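Local structure of putative aspartyl-tRNA synthetase (Leishmania major, 6OD8) at residues E326-A331 with Y473-R478. The protein probably attaches aspartate to its cognate tRNA, using ATP, as a class II aminoacyl-tRNA synthetase of the cytoplasm. Residues are numbered along the deposited sequence; the frame is centred on the assembly and turned at random.
Sequences EVLDVA and YDMFIR. With EDO (1,2-ethanediol), chain H.
Leu328 and Tyr473 carry the packing of helix 325-342 against strand 472-477, and the leucine, followed outward, illustrates how one aliphatic side chain fits an aromatic face. Its CB stands on the same side of the ring as CD1, off the corner at CE2, 3.9 Å from Tyr473 CE2. CG follows anti to the backbone N, and the next torsion (chi2 60°) swings CD1 over the middle of the ring. There CD1 makes a CH-pi contact, 3.7 Å from the centroid of the Tyr473 ring and only 7° off its normal, so that all six ring carbons lie at nearly equal range. The same methyl also reaches Met475 CE at 4.0 Å. At the far end of the tyrosine, the hydroxyl meets two helix side chains: Tyr473 OH is 3.4 Å from Ala331 CB and 4.0 Å from Val327 CG1. The Met475 chain, bent at its last torsion, brings CE to 3.6 Å from Ala331 CB. Every touching residue is buried, and the contact between the segments is apolar apart from that hydroxyl. On another side of the helix, an ethanediol, probably from the crystallisation liquor, hydrogen-bonds to Asp329 O, while Asp329 OD1 forms a salt bridge with Arg401. Segments 326-331 and 473-477 run nearly parallel, 14° apart, and the helix packs on a central strand of the mixed, largely antiparallel sheet that characterises the class II synthetase catalytic domain.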
loop_
_atom_site.group_PDB
_atom_site.type_symbol
_atom_site.label_atom_id
_atom_site.label_comp_id
_atom_site.label_asym_id
_atom_site.label_seq_id
_atom_site.Cartn_x
_atom_site.Cartn_y
_atom_site.Cartn_z
ATOM N N GLU A 326 22.196 -1.893 -11.525
ATOM C CA GLU A 326 21.746 -2.454 -10.256
ATOM C C GLU A 326 20.252 -2.223 -10.056
ATOM O O GLU A 326 19.553 -3.078 -9.490
ATOM C CB GLU A 326 22.543 -1.840 -9.105
ATOM C CG GLU A 326 24.026 -2.141 -9.215
ATOM C CD GLU A 326 24.865 -1.306 -8.258
ATOM O OE1 GLU A 326 24.429 -1.092 -7.105
ATOM O OE2 GLU A 326 25.956 -0.883 -8.667
ATOM N N VAL A 327 19.763 -1.055 -10.497
ATOM C CA VAL A 327 18.333 -0.739 -10.484
ATOM C C VAL A 327 17.577 -1.623 -11.464
ATOM O O VAL A 327 16.524 -2.191 -11.144
ATOM C CB VAL A 327 18.108 0.745 -10.819
ATOM C CG1 VAL A 327 16.588 1.043 -10.860
ATOM C CG2 VAL A 327 18.823 1.637 -9.811
ATOM N N LEU A 328 18.097 -1.733 -12.685
ATOM C CA LEU A 328 17.473 -2.557 -13.699
ATOM C C LEU A 328 17.455 -4.025 -13.284
ATOM O O LEU A 328 16.476 -4.737 -13.547
ATOM C CB LEU A 328 18.226 -2.345 -15.027
ATOM C CG LEU A 328 17.801 -3.207 -16.199
ATOM C CD1 LEU A 328 16.319 -2.938 -16.505
ATOM C CD2 LEU A 328 18.700 -2.878 -17.404
ATOM N N ASP A 329 18.517 -4.493 -12.622
ATOM C CA ASP A 329 18.528 -5.854 -12.088
ATOM C C ASP A 329 17.345 -6.084 -11.147
ATOM O O ASP A 329 16.662 -7.115 -11.227
ATOM C CB ASP A 329 19.846 -6.127 -11.346
ATOM C CG ASP A 329 21.049 -6.292 -12.268
ATOM O OD1 ASP A 329 20.891 -6.388 -13.503
ATOM O OD2 ASP A 329 22.186 -6.308 -11.733
ATOM N N VAL A 330 17.100 -5.138 -10.230
ATOM C CA VAL A 330 15.984 -5.271 -9.291
ATOM C C VAL A 330 14.653 -5.225 -10.029
ATOM O O VAL A 330 13.767 -6.042 -9.785
ATOM C CB VAL A 330 16.070 -4.184 -8.199
ATOM C CG1 VAL A 330 14.743 -4.014 -7.457
ATOM C CG2 VAL A 330 17.198 -4.562 -7.202
ATOM N N ALA A 331 14.506 -4.275 -10.953
ATOM C CA ALA A 331 13.250 -4.114 -11.691
ATOM C C ALA A 331 12.900 -5.370 -12.483
ATOM O O ALA A 331 11.736 -5.780 -12.526
ATOM C CB ALA A 331 13.361 -2.900 -12.618
ATOM N N TYR A 473 16.576 3.682 -18.683
ATOM C CA TYR A 473 15.973 2.672 -19.549
ATOM C C TYR A 473 14.454 2.800 -19.476
ATOM O O TYR A 473 13.899 3.370 -18.530
ATOM C CB TYR A 473 16.412 1.244 -19.149
ATOM C CG TYR A 473 15.864 0.881 -17.790
ATOM C CD1 TYR A 473 14.572 0.357 -17.650
ATOM C CD2 TYR A 473 16.605 1.125 -16.639
ATOM C CE1 TYR A 473 14.033 0.078 -16.392
ATOM C CE2 TYR A 473 16.085 0.843 -15.371
ATOM C CZ TYR A 473 14.804 0.323 -15.254
ATOM O OH TYR A 473 14.298 0.060 -14.002
ATOM N N ASP A 474 13.781 2.226 -20.472
ATOM C CA ASP A 474 12.339 2.021 -20.441
ATOM C C ASP A 474 12.062 0.526 -20.546
ATOM O O ASP A 474 12.784 -0.197 -21.236
ATOM C CB ASP A 474 11.624 2.714 -21.615
ATOM C CG ASP A 474 11.233 4.156 -21.327
ATOM O OD1 ASP A 474 11.673 4.728 -20.306
ATOM O OD2 ASP A 474 10.482 4.719 -22.159
ATOM N N MET A 475 11.001 0.081 -19.881
ATOM C CA MET A 475 10.447 -1.253 -20.060
ATOM C C MET A 475 9.129 -1.198 -20.813
ATOM O O MET A 475 8.311 -0.300 -20.609
ATOM C CB MET A 475 10.178 -1.960 -18.728
ATOM C CG MET A 475 11.386 -2.118 -17.864
ATOM S SD MET A 475 10.947 -2.932 -16.302
ATOM C CE MET A 475 12.471 -3.819 -15.979
ATOM N N PHE A 476 8.900 -2.223 -21.628
ATOM C CA PHE A 476 7.730 -2.301 -22.485
ATOM C C PHE A 476 7.019 -3.630 -22.261
ATOM O O PHE A 476 7.659 -4.685 -22.158
ATOM C CB PHE A 476 8.118 -2.157 -23.971
ATOM C CG PHE A 476 8.776 -0.835 -24.306
ATOM C CD1 PHE A 476 8.016 0.233 -24.765
ATOM C CD2 PHE A 476 10.147 -0.662 -24.152
ATOM C CE1 PHE A 476 8.606 1.457 -25.051
ATOM C CE2 PHE A 476 10.750 0.565 -24.438
ATOM C CZ PHE A 476 9.985 1.623 -24.908
ATOM N N ILE A 477 5.692 -3.567 -22.200
ATOM C CA ILE A 477 4.832 -4.743 -22.184
ATOM C C ILE A 477 3.888 -4.631 -23.368
ATOM O O ILE A 477 3.189 -3.619 -23.510
ATOM C CB ILE A 477 4.023 -4.859 -20.873
ATOM C CG1 ILE A 477 4.945 -4.934 -19.654
ATOM C CG2 ILE A 477 3.127 -6.088 -20.930
ATOM C CD1 ILE A 477 4.172 -5.054 -18.316
ATOM N N ARG A 478 3.860 -5.668 -24.206
ATOM C CA ARG A 478 3.052 -5.671 -25.426
ATOM C C ARG A 478 3.212 -4.371 -26.219
ATOM O O ARG A 478 2.239 -3.789 -26.699
ATOM C CB ARG A 478 1.574 -5.936 -25.104
ATOM C CG ARG A 478 1.290 -7.208 -24.308
ATOM C CD ARG A 478 -0.186 -7.540 -24.371
ATOM N NE ARG A 478 -0.572 -8.541 -23.383
ATOM C CZ ARG A 478 -0.606 -9.854 -23.611
ATOM N NH1 ARG A 478 -0.266 -10.329 -24.797
ATOM N NH2 ARG A 478 -0.991 -10.693 -22.648
HETATM C C1 EDO H . 16.865 -10.268 -13.953
HETATM O O1 EDO H . 16.798 -11.492 -13.203
HETATM C C2 EDO H . 18.110 -9.466 -13.602
HETATM O O2 EDO H . 18.332 -9.512 -12.188
#